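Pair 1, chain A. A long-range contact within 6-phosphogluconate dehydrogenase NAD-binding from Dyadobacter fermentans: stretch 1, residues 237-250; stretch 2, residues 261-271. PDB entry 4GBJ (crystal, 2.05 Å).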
# COMPACT_ATOMS: atom_id res chain seq x y z
N ARG A 237 -12.45 3.90 -16.24
CA ARG A 237 -12.40 2.88 -17.30
C ARG A 237 -11.01 2.34 -17.52
O ARG A 237 -10.05 3.07 -17.41
CB ARG A 237 -13.00 3.39 -18.63
CG ARG A 237 -13.68 2.25 -19.37
CD ARG A 237 -14.75 2.73 -20.35
NE ARG A 237 -14.95 1.73 -21.41
CZ ARG A 237 -14.16 1.56 -22.46
NH1 ARG A 237 -13.10 2.33 -22.64
NH2 ARG A 237 -14.43 0.62 -23.35
N PHE A 238 -10.92 1.04 -17.81
CA PHE A 238 -9.64 0.29 -17.87
C PHE A 238 -8.57 0.94 -18.75
O PHE A 238 -7.43 1.12 -18.28
CB PHE A 238 -9.90 -1.16 -18.31
CG PHE A 238 -8.79 -2.15 -18.15
CD1 PHE A 238 -8.62 -2.82 -16.95
CD2 PHE A 238 -8.03 -2.55 -19.25
CE1 PHE A 238 -7.60 -3.76 -16.80
CE2 PHE A 238 -7.04 -3.52 -19.12
CZ PHE A 238 -6.81 -4.11 -17.88
N PRO A 239 -8.88 1.33 -19.98
CA PRO A 239 -7.83 1.94 -20.82
C PRO A 239 -7.24 3.20 -20.19
O PRO A 239 -6.09 3.52 -20.47
CB PRO A 239 -8.55 2.25 -22.14
CG PRO A 239 -9.75 1.37 -22.13
CD PRO A 239 -10.16 1.26 -20.70
N LEU A 240 -8.00 3.89 -19.31
CA LEU A 240 -7.48 5.09 -18.66
C LEU A 240 -6.34 4.76 -17.66
O LEU A 240 -5.48 5.59 -17.46
CB LEU A 240 -8.61 5.91 -18.00
CG LEU A 240 -9.67 6.37 -18.96
CD1 LEU A 240 -10.80 7.05 -18.24
CD2 LEU A 240 -9.09 7.27 -20.07
N GLY A 241 -6.27 3.54 -17.14
CA GLY A 241 -5.18 3.15 -16.27
C GLY A 241 -3.87 3.08 -17.01
O GLY A 241 -2.82 3.48 -16.49
N LEU A 242 -3.94 2.58 -18.24
CA LEU A 242 -2.79 2.48 -19.12
C LEU A 242 -2.28 3.86 -19.49
O LEU A 242 -1.08 4.10 -19.46
CB LEU A 242 -3.15 1.66 -20.38
CG LEU A 242 -2.04 1.45 -21.43
CD1 LEU A 242 -0.78 0.92 -20.81
CD2 LEU A 242 -2.51 0.60 -22.56
N LYS A 243 -3.19 4.78 -19.84
CA LYS A 243 -2.83 6.17 -20.15
C LYS A 243 -2.04 6.78 -18.97
O LYS A 243 -0.96 7.33 -19.18
CB LYS A 243 -4.09 7.00 -20.40
CG LYS A 243 -3.82 8.49 -20.76
CD LYS A 243 -5.11 9.35 -20.86
CE LYS A 243 -5.76 9.72 -19.54
NZ LYS A 243 -4.88 10.57 -18.66
N ASP A 244 -2.52 6.55 -17.73
CA ASP A 244 -1.89 7.12 -16.54
C ASP A 244 -0.53 6.49 -16.24
O ASP A 244 0.42 7.23 -15.97
CB ASP A 244 -2.80 7.05 -15.30
CG ASP A 244 -3.81 8.22 -15.18
OD1 ASP A 244 -3.76 9.17 -16.04
OD2 ASP A 244 -4.60 8.22 -14.19
N ILE A 245 -0.40 5.17 -16.29
CA ILE A 245 0.91 4.56 -16.02
C ILE A 245 1.94 4.96 -17.10
O ILE A 245 3.10 5.10 -16.78
CB ILE A 245 0.82 3.04 -15.82
CG1 ILE A 245 2.01 2.51 -15.08
CG2 ILE A 245 0.64 2.27 -17.12
CD1 ILE A 245 2.11 2.98 -13.59
N ASN A 246 1.53 5.13 -18.33
CA ASN A 246 2.42 5.59 -19.40
C ASN A 246 2.88 7.01 -19.18
O ASN A 246 4.05 7.30 -19.49
CB ASN A 246 1.79 5.47 -20.77
CG ASN A 246 1.80 4.04 -21.30
OD1 ASN A 246 2.62 3.20 -20.93
ND2 ASN A 246 0.89 3.70 -22.18
N LEU A 247 2.03 7.91 -18.57
CA LEU A 247 2.46 9.27 -18.22
C LEU A 247 3.58 9.17 -17.17
O LEU A 247 4.56 9.88 -17.23
CB LEU A 247 1.30 10.12 -17.67
CG LEU A 247 0.15 10.52 -18.61
CD1 LEU A 247 -0.83 11.36 -17.88
CD2 LEU A 247 0.64 11.30 -19.82
N THR A 248 3.40 8.28 -16.18
CA THR A 248 4.39 8.06 -15.13
C THR A 248 5.71 7.55 -15.72
O THR A 248 6.79 8.03 -15.35
CB THR A 248 3.80 7.10 -14.11
OG1 THR A 248 2.64 7.72 -13.57
CG2 THR A 248 4.82 6.69 -13.03
N LEU A 249 5.64 6.54 -16.57
CA LEU A 249 6.84 5.99 -17.18
C LEU A 249 7.57 7.04 -18.02
O LEU A 249 8.79 7.10 -17.96
CB LEU A 249 6.52 4.77 -18.02
CG LEU A 249 6.13 3.54 -17.20
CD1 LEU A 249 5.35 2.52 -18.07
CD2 LEU A 249 7.39 2.89 -16.59
N GLN A 250 6.83 7.88 -18.76
CA GLN A 250 7.48 8.94 -19.54
C GLN A 250 8.15 9.93 -18.63
O GLN A 250 9.24 10.40 -18.92
CB GLN A 250 6.47 9.67 -20.44
CG GLN A 250 7.11 10.66 -21.43
CD GLN A 250 8.04 9.94 -22.42
OE1 GLN A 250 7.60 9.00 -23.09
NE2 GLN A 250 9.35 10.33 -22.54
N PHE A 261 8.22 -1.55 -10.91
CA PHE A 261 6.86 -1.86 -10.61
C PHE A 261 5.92 -1.30 -11.69
O PHE A 261 4.94 -1.95 -12.06
CB PHE A 261 6.44 -1.32 -9.21
CG PHE A 261 6.81 -2.14 -7.99
CD1 PHE A 261 7.52 -3.33 -8.12
CD2 PHE A 261 6.24 -1.85 -6.77
CE1 PHE A 261 7.77 -4.13 -6.99
CE2 PHE A 261 6.47 -2.66 -5.66
CZ PHE A 261 7.24 -3.78 -5.77
N ALA A 262 6.18 -0.08 -12.14
CA ALA A 262 5.31 0.52 -13.16
C ALA A 262 5.32 -0.29 -14.50
O ALA A 262 4.30 -0.36 -15.19
CB ALA A 262 5.67 1.98 -13.40
N ASP A 263 6.45 -0.94 -14.84
CA ASP A 263 6.56 -1.79 -16.05
C ASP A 263 5.56 -2.96 -15.98
O ASP A 263 4.85 -3.22 -16.94
CB ASP A 263 7.96 -2.36 -16.20
CG ASP A 263 9.09 -1.34 -16.30
OD1 ASP A 263 8.81 -0.16 -16.59
OD2 ASP A 263 10.24 -1.73 -16.15
N ILE A 264 5.47 -3.58 -14.79
CA ILE A 264 4.55 -4.68 -14.48
C ILE A 264 3.12 -4.18 -14.62
O ILE A 264 2.37 -4.82 -15.30
CB ILE A 264 4.80 -5.28 -13.10
CG1 ILE A 264 6.23 -5.87 -12.95
CG2 ILE A 264 3.74 -6.32 -12.72
CD1 ILE A 264 6.55 -6.88 -13.65
N ILE A 265 2.78 -3.01 -14.05
CA ILE A 265 1.44 -2.43 -14.13
C ILE A 265 1.07 -2.17 -15.57
O ILE A 265 -0.03 -2.55 -16.01
CB ILE A 265 1.39 -1.13 -13.28
CG1 ILE A 265 1.51 -1.44 -11.76
CG2 ILE A 265 0.21 -0.29 -13.57
CD1 ILE A 265 0.48 -2.28 -11.19
N ARG A 266 1.98 -1.55 -16.33
CA ARG A 266 1.74 -1.34 -17.75
C ARG A 266 1.38 -2.65 -18.46
O ARG A 266 0.41 -2.67 -19.21
CB ARG A 266 2.96 -0.70 -18.42
CG ARG A 266 2.84 -0.53 -19.93
CD ARG A 266 4.01 0.31 -20.44
NE ARG A 266 4.11 0.26 -21.90
CZ ARG A 266 4.58 -0.76 -22.61
NH1 ARG A 266 4.99 -1.87 -22.00
NH2 ARG A 266 4.61 -0.69 -23.93
N ASN A 267 2.12 -3.72 -18.22
CA ASN A 267 1.84 -5.02 -18.90
C ASN A 267 0.53 -5.60 -18.47
O ASN A 267 -0.13 -6.24 -19.30
CB ASN A 267 2.98 -6.05 -18.70
CG ASN A 267 4.19 -5.69 -19.53
OD1 ASN A 267 4.11 -4.95 -20.50
ND2 ASN A 267 5.37 -6.13 -19.14
N ARG A 268 0.08 -5.35 -17.19
CA ARG A 268 -1.24 -5.83 -16.79
C ARG A 268 -2.36 -5.20 -17.66
O ARG A 268 -3.31 -5.89 -18.00
CB ARG A 268 -1.52 -5.51 -15.33
CG ARG A 268 -0.62 -6.14 -14.33
CD ARG A 268 -0.52 -7.63 -14.54
NE ARG A 268 -0.00 -8.33 -13.38
CZ ARG A 268 0.30 -9.62 -13.34
NH1 ARG A 268 0.16 -10.37 -14.41
NH2 ARG A 268 0.78 -10.17 -12.23
N PHE A 269 -2.26 -3.92 -17.94
CA PHE A 269 -3.25 -3.22 -18.79
C PHE A 269 -3.17 -3.68 -20.22
O PHE A 269 -4.22 -3.95 -20.83
CB PHE A 269 -3.09 -1.70 -18.77
CG PHE A 269 -3.57 -1.08 -17.48
CD1 PHE A 269 -4.90 -1.16 -17.10
CD2 PHE A 269 -2.66 -0.51 -16.58
CE1 PHE A 269 -5.32 -0.70 -15.86
CE2 PHE A 269 -3.09 -0.03 -15.36
CZ PHE A 269 -4.41 -0.10 -15.01
N ILE A 270 -1.95 -3.80 -20.77
CA ILE A 270 -1.81 -4.25 -22.18
C ILE A 270 -2.43 -5.67 -22.35
O ILE A 270 -3.23 -5.92 -23.27
CB ILE A 270 -0.33 -4.23 -22.62
CG1 ILE A 270 0.18 -2.76 -22.65
CG2 ILE A 270 -0.18 -4.85 -23.99
CD1 ILE A 270 1.67 -2.63 -22.83
N SER A 271 -2.06 -6.58 -21.45
CA SER A 271 -2.57 -7.95 -21.45
C SER A 271 -4.08 -7.97 -21.20
O SER A 271 -4.79 -8.73 -21.86
CB SER A 271 -1.84 -8.82 -20.43
OG SER A 271 -2.26 -10.17 -20.61
O HOH W 1 1.85 1.47 -23.69

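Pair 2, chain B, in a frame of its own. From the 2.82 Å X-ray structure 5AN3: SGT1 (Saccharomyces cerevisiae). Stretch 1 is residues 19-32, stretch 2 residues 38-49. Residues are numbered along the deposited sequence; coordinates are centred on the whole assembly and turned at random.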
# COMPACT_ATOMS: atom_id res chain seq x y z
N GLU B 19 11.84 -5.87 -13.88
CA GLU B 19 12.72 -6.66 -12.99
C GLU B 19 13.75 -5.71 -12.31
O GLU B 19 14.91 -5.65 -12.73
CB GLU B 19 13.43 -7.79 -13.78
CG GLU B 19 12.54 -8.89 -14.31
N PRO B 20 13.33 -4.96 -11.25
CA PRO B 20 14.26 -4.00 -10.60
C PRO B 20 15.49 -4.64 -9.94
O PRO B 20 16.50 -3.96 -9.83
CB PRO B 20 13.37 -3.31 -9.56
CG PRO B 20 12.25 -4.23 -9.31
CD PRO B 20 11.99 -4.91 -10.63
N LEU B 21 15.42 -5.92 -9.50
CA LEU B 21 16.59 -6.56 -8.89
C LEU B 21 17.67 -6.86 -9.94
O LEU B 21 18.85 -6.73 -9.62
CB LEU B 21 16.21 -7.83 -8.12
CG LEU B 21 17.11 -8.16 -6.93
CD1 LEU B 21 17.04 -7.12 -5.82
CD2 LEU B 21 16.79 -9.52 -6.38
N LYS B 22 17.28 -7.22 -11.18
CA LYS B 22 18.21 -7.49 -12.28
C LYS B 22 18.82 -6.17 -12.72
O LYS B 22 20.05 -6.07 -12.84
CB LYS B 22 17.50 -8.19 -13.45
N ALA B 23 17.97 -5.14 -12.91
CA ALA B 23 18.35 -3.80 -13.30
C ALA B 23 19.30 -3.16 -12.27
O ALA B 23 20.30 -2.55 -12.67
CB ALA B 23 17.12 -2.94 -13.48
N LEU B 24 19.00 -3.27 -10.97
CA LEU B 24 19.80 -2.70 -9.89
C LEU B 24 21.26 -3.13 -9.98
O LEU B 24 22.14 -2.27 -9.84
CB LEU B 24 19.22 -3.12 -8.51
CG LEU B 24 20.05 -2.83 -7.28
CD1 LEU B 24 19.92 -1.41 -6.87
CD2 LEU B 24 19.67 -3.74 -6.16
N HIS B 25 21.53 -4.42 -10.23
CA HIS B 25 22.90 -4.94 -10.27
C HIS B 25 23.57 -4.64 -11.61
O HIS B 25 24.79 -4.48 -11.64
CB HIS B 25 22.93 -6.42 -9.90
CG HIS B 25 22.42 -6.63 -8.50
ND1 HIS B 25 21.18 -7.23 -8.26
CD2 HIS B 25 22.94 -6.21 -7.31
CE1 HIS B 25 21.01 -7.19 -6.94
NE2 HIS B 25 22.04 -6.59 -6.33
N LEU B 26 22.78 -4.46 -12.69
CA LEU B 26 23.29 -4.00 -13.98
C LEU B 26 23.79 -2.57 -13.83
O LEU B 26 24.86 -2.24 -14.37
CB LEU B 26 22.23 -4.09 -15.08
CG LEU B 26 21.90 -5.52 -15.54
CD1 LEU B 26 20.62 -5.54 -16.32
CD2 LEU B 26 23.03 -6.15 -16.31
N TYR B 27 23.07 -1.74 -13.03
CA TYR B 27 23.46 -0.35 -12.77
C TYR B 27 24.68 -0.28 -11.85
O TYR B 27 25.56 0.54 -12.10
CB TYR B 27 22.29 0.48 -12.22
CG TYR B 27 21.31 0.91 -13.30
CD1 TYR B 27 21.72 1.72 -14.35
CD2 TYR B 27 19.98 0.50 -13.27
CE1 TYR B 27 20.83 2.13 -15.33
CE2 TYR B 27 19.08 0.90 -14.27
CZ TYR B 27 19.51 1.72 -15.29
OH TYR B 27 18.65 2.13 -16.26
N ASP B 28 24.78 -1.19 -10.84
CA ASP B 28 25.94 -1.30 -9.95
C ASP B 28 27.21 -1.56 -10.77
O ASP B 28 28.24 -0.93 -10.52
CB ASP B 28 25.76 -2.43 -8.93
CG ASP B 28 24.79 -2.15 -7.81
N GLU B 29 27.11 -2.48 -11.77
CA GLU B 29 28.20 -2.87 -12.67
C GLU B 29 28.67 -1.65 -13.49
O GLU B 29 29.88 -1.44 -13.61
CB GLU B 29 27.79 -4.04 -13.59
N ILE B 30 27.72 -0.83 -14.01
CA ILE B 30 28.02 0.39 -14.76
C ILE B 30 28.69 1.38 -13.82
O ILE B 30 29.69 1.98 -14.19
CB ILE B 30 26.77 0.99 -15.43
CG1 ILE B 30 26.21 0.05 -16.51
CG2 ILE B 30 27.06 2.37 -16.03
CD1 ILE B 30 24.72 0.09 -16.67
N LEU B 31 28.18 1.51 -12.58
CA LEU B 31 28.75 2.45 -11.61
C LEU B 31 30.14 2.00 -11.11
O LEU B 31 30.89 2.84 -10.64
CB LEU B 31 27.79 2.71 -10.44
CG LEU B 31 26.55 3.56 -10.79
CD1 LEU B 31 25.46 3.42 -9.73
CD2 LEU B 31 26.92 5.01 -11.08
N LYS B 32 30.49 0.71 -11.27
CA LYS B 32 31.82 0.21 -10.90
C LYS B 32 32.84 0.83 -11.86
O LYS B 32 33.80 1.46 -11.39
CB LYS B 32 31.87 -1.33 -10.94
N LEU B 38 25.49 9.82 -14.81
CA LEU B 38 24.21 10.31 -14.31
C LEU B 38 23.06 9.33 -14.53
O LEU B 38 22.29 9.10 -13.61
CB LEU B 38 23.87 11.68 -14.89
CG LEU B 38 24.74 12.82 -14.36
CD1 LEU B 38 24.61 14.05 -15.21
CD2 LEU B 38 24.44 13.13 -12.92
N THR B 39 22.96 8.72 -15.71
CA THR B 39 21.88 7.77 -16.00
C THR B 39 21.92 6.58 -15.02
O THR B 39 20.87 6.21 -14.47
CB THR B 39 21.96 7.35 -17.46
OG1 THR B 39 21.98 8.54 -18.24
CG2 THR B 39 20.78 6.49 -17.88
N ALA B 40 23.10 6.01 -14.77
CA ALA B 40 23.27 4.91 -13.84
C ALA B 40 22.96 5.34 -12.38
O ALA B 40 22.31 4.60 -11.67
CB ALA B 40 24.69 4.35 -13.95
N LEU B 41 23.35 6.56 -11.96
CA LEU B 41 23.07 7.05 -10.61
C LEU B 41 21.57 7.25 -10.38
O LEU B 41 21.02 6.79 -9.38
CB LEU B 41 23.80 8.39 -10.31
CG LEU B 41 25.32 8.34 -10.17
CD1 LEU B 41 25.89 9.70 -10.28
CD2 LEU B 41 25.74 7.71 -8.88
N ILE B 42 20.94 7.94 -11.33
CA ILE B 42 19.53 8.32 -11.35
C ILE B 42 18.64 7.09 -11.39
O ILE B 42 17.69 7.04 -10.62
CB ILE B 42 19.33 9.27 -12.57
CG1 ILE B 42 19.69 10.70 -12.18
CG2 ILE B 42 17.96 9.18 -13.26
CD1 ILE B 42 19.98 11.65 -13.36
N PHE B 43 18.94 6.11 -12.27
CA PHE B 43 18.12 4.92 -12.40
C PHE B 43 18.46 3.85 -11.40
O PHE B 43 17.59 3.03 -11.13
CB PHE B 43 18.10 4.40 -13.82
CG PHE B 43 17.29 5.34 -14.67
CD1 PHE B 43 15.96 5.66 -14.33
CD2 PHE B 43 17.85 5.97 -15.77
CE1 PHE B 43 15.22 6.58 -15.09
CE2 PHE B 43 17.10 6.87 -16.53
CZ PHE B 43 15.80 7.17 -16.18
N LYS B 44 19.66 3.89 -10.76
CA LYS B 44 19.90 2.96 -9.65
C LYS B 44 18.97 3.35 -8.50
O LYS B 44 18.37 2.48 -7.88
CB LYS B 44 21.35 2.92 -9.17
CG LYS B 44 21.60 1.74 -8.24
CD LYS B 44 22.97 1.76 -7.61
CE LYS B 44 22.93 0.99 -6.31
NZ LYS B 44 24.28 0.89 -5.69
N ALA B 45 18.79 4.67 -8.28
CA ALA B 45 17.90 5.21 -7.26
C ALA B 45 16.45 4.79 -7.55
O ALA B 45 15.76 4.40 -6.61
CB ALA B 45 18.04 6.73 -7.18
N ALA B 46 16.03 4.78 -8.86
CA ALA B 46 14.70 4.33 -9.33
C ALA B 46 14.49 2.85 -8.99
O ALA B 46 13.43 2.49 -8.47
CB ALA B 46 14.54 4.55 -10.84
N CYS B 47 15.52 1.99 -9.21
CA CYS B 47 15.49 0.57 -8.84
C CYS B 47 15.20 0.43 -7.37
O CYS B 47 14.29 -0.32 -7.01
CB CYS B 47 16.81 -0.12 -9.18
SG CYS B 47 17.10 -0.29 -10.95
N LEU B 48 15.97 1.15 -6.53
CA LEU B 48 15.86 1.10 -5.08
C LEU B 48 14.49 1.55 -4.61
O LEU B 48 13.95 0.94 -3.69
CB LEU B 48 16.97 1.92 -4.40
CG LEU B 48 18.40 1.42 -4.58
CD1 LEU B 48 19.35 2.38 -3.98
CD2 LEU B 48 18.62 0.10 -3.91
N GLU B 49 13.90 2.55 -5.28
CA GLU B 49 12.56 3.02 -4.95
C GLU B 49 11.53 1.93 -5.29
O GLU B 49 10.68 1.67 -4.45
CB GLU B 49 12.24 4.34 -5.65
CG GLU B 49 13.03 5.51 -5.07
CD GLU B 49 13.02 6.82 -5.83
OE1 GLU B 49 12.18 6.99 -6.75
OE2 GLU B 49 13.86 7.69 -5.50

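The sharpest difference lies where Phe A269 of pair 1 matches Cys B47 of pair 2. Both point toward the opposing helix, but one fills the space with a ring and the other with a single sulfur. The residue facing them changes as well. Phe A269 packs over Gly A241, whose CA lies 3.6 Å from Phe A269 CZ and over the face of the ring. A CB on Gly A241 would come 2.3 Å from Phe A269 CZ, a clash. The matching residue in pair 2 is Ala B23. Ala B23 CB is accommodated, 3.7 Å from Cys B47 SG.

The backbones are nearly the same. Each pair is two helices running roughly antiparallel, at 151° in pair 1 and 152° in pair 2. Their axes approach to 9.1 Å and 8.9 Å. Fourteen central residues superpose with an RMSD of 0.3 Å. The buried areas are also close, 604 and 620 Å².

A second exchange occurs one turn further along the first helix. Ile A245 matches Tyr B27, and both insert into a hole on the partner helix. Ile A245 CG1 reaches Ile A265 CG2 at 3.7 Å, and Ile A245 CD1 lies 3.7 Å from Ala A262 CB. Tyr B27 CZ lies 3.4 Å from Phe B43 CB, and Cys B47 SG sits at the edge of the tyrosine ring, 3.8 Å from Tyr B27 CD2. At these two matched positions the ring changes sides: Phe A269 is matched by Cys B47, and Ile A245 by Tyr B27.

Arg A266 and Lys B44 match, and each settles into a hole on the first helix. Their aliphatic portions pack against leucines. Leu A249 CD1 is 3.5 Å from Arg A266 CD, and the matching Leu B31 CD1 is 3.7 Å from Lys B44 CD. The polar surroundings differ in what can be read. A water accepts from Asn A246 ND2 at 2.9 Å and, weakly, from Arg A266 NE at 3.1 Å, so it bridges the helices. Asp B28 matches Asn A246, but its carboxylate oxygens are not modelled. Asp B28 CG lies 3.7 Å from Lys B44 NZ.

Some solutions are shared outright. Leu A242 and Leu B24 match, with side-chain centres 0.7 Å apart. Leu A242 CD1 lies 4.2 Å from Ile A270 CG1; Leu B24 CD1 lies 3.6 Å from Leu B48 CD2. Leu A249 CD2 and Leu B31 CD2 each touch an alanine CB, of Ala A262 and Ala B40, at 3.7 Å.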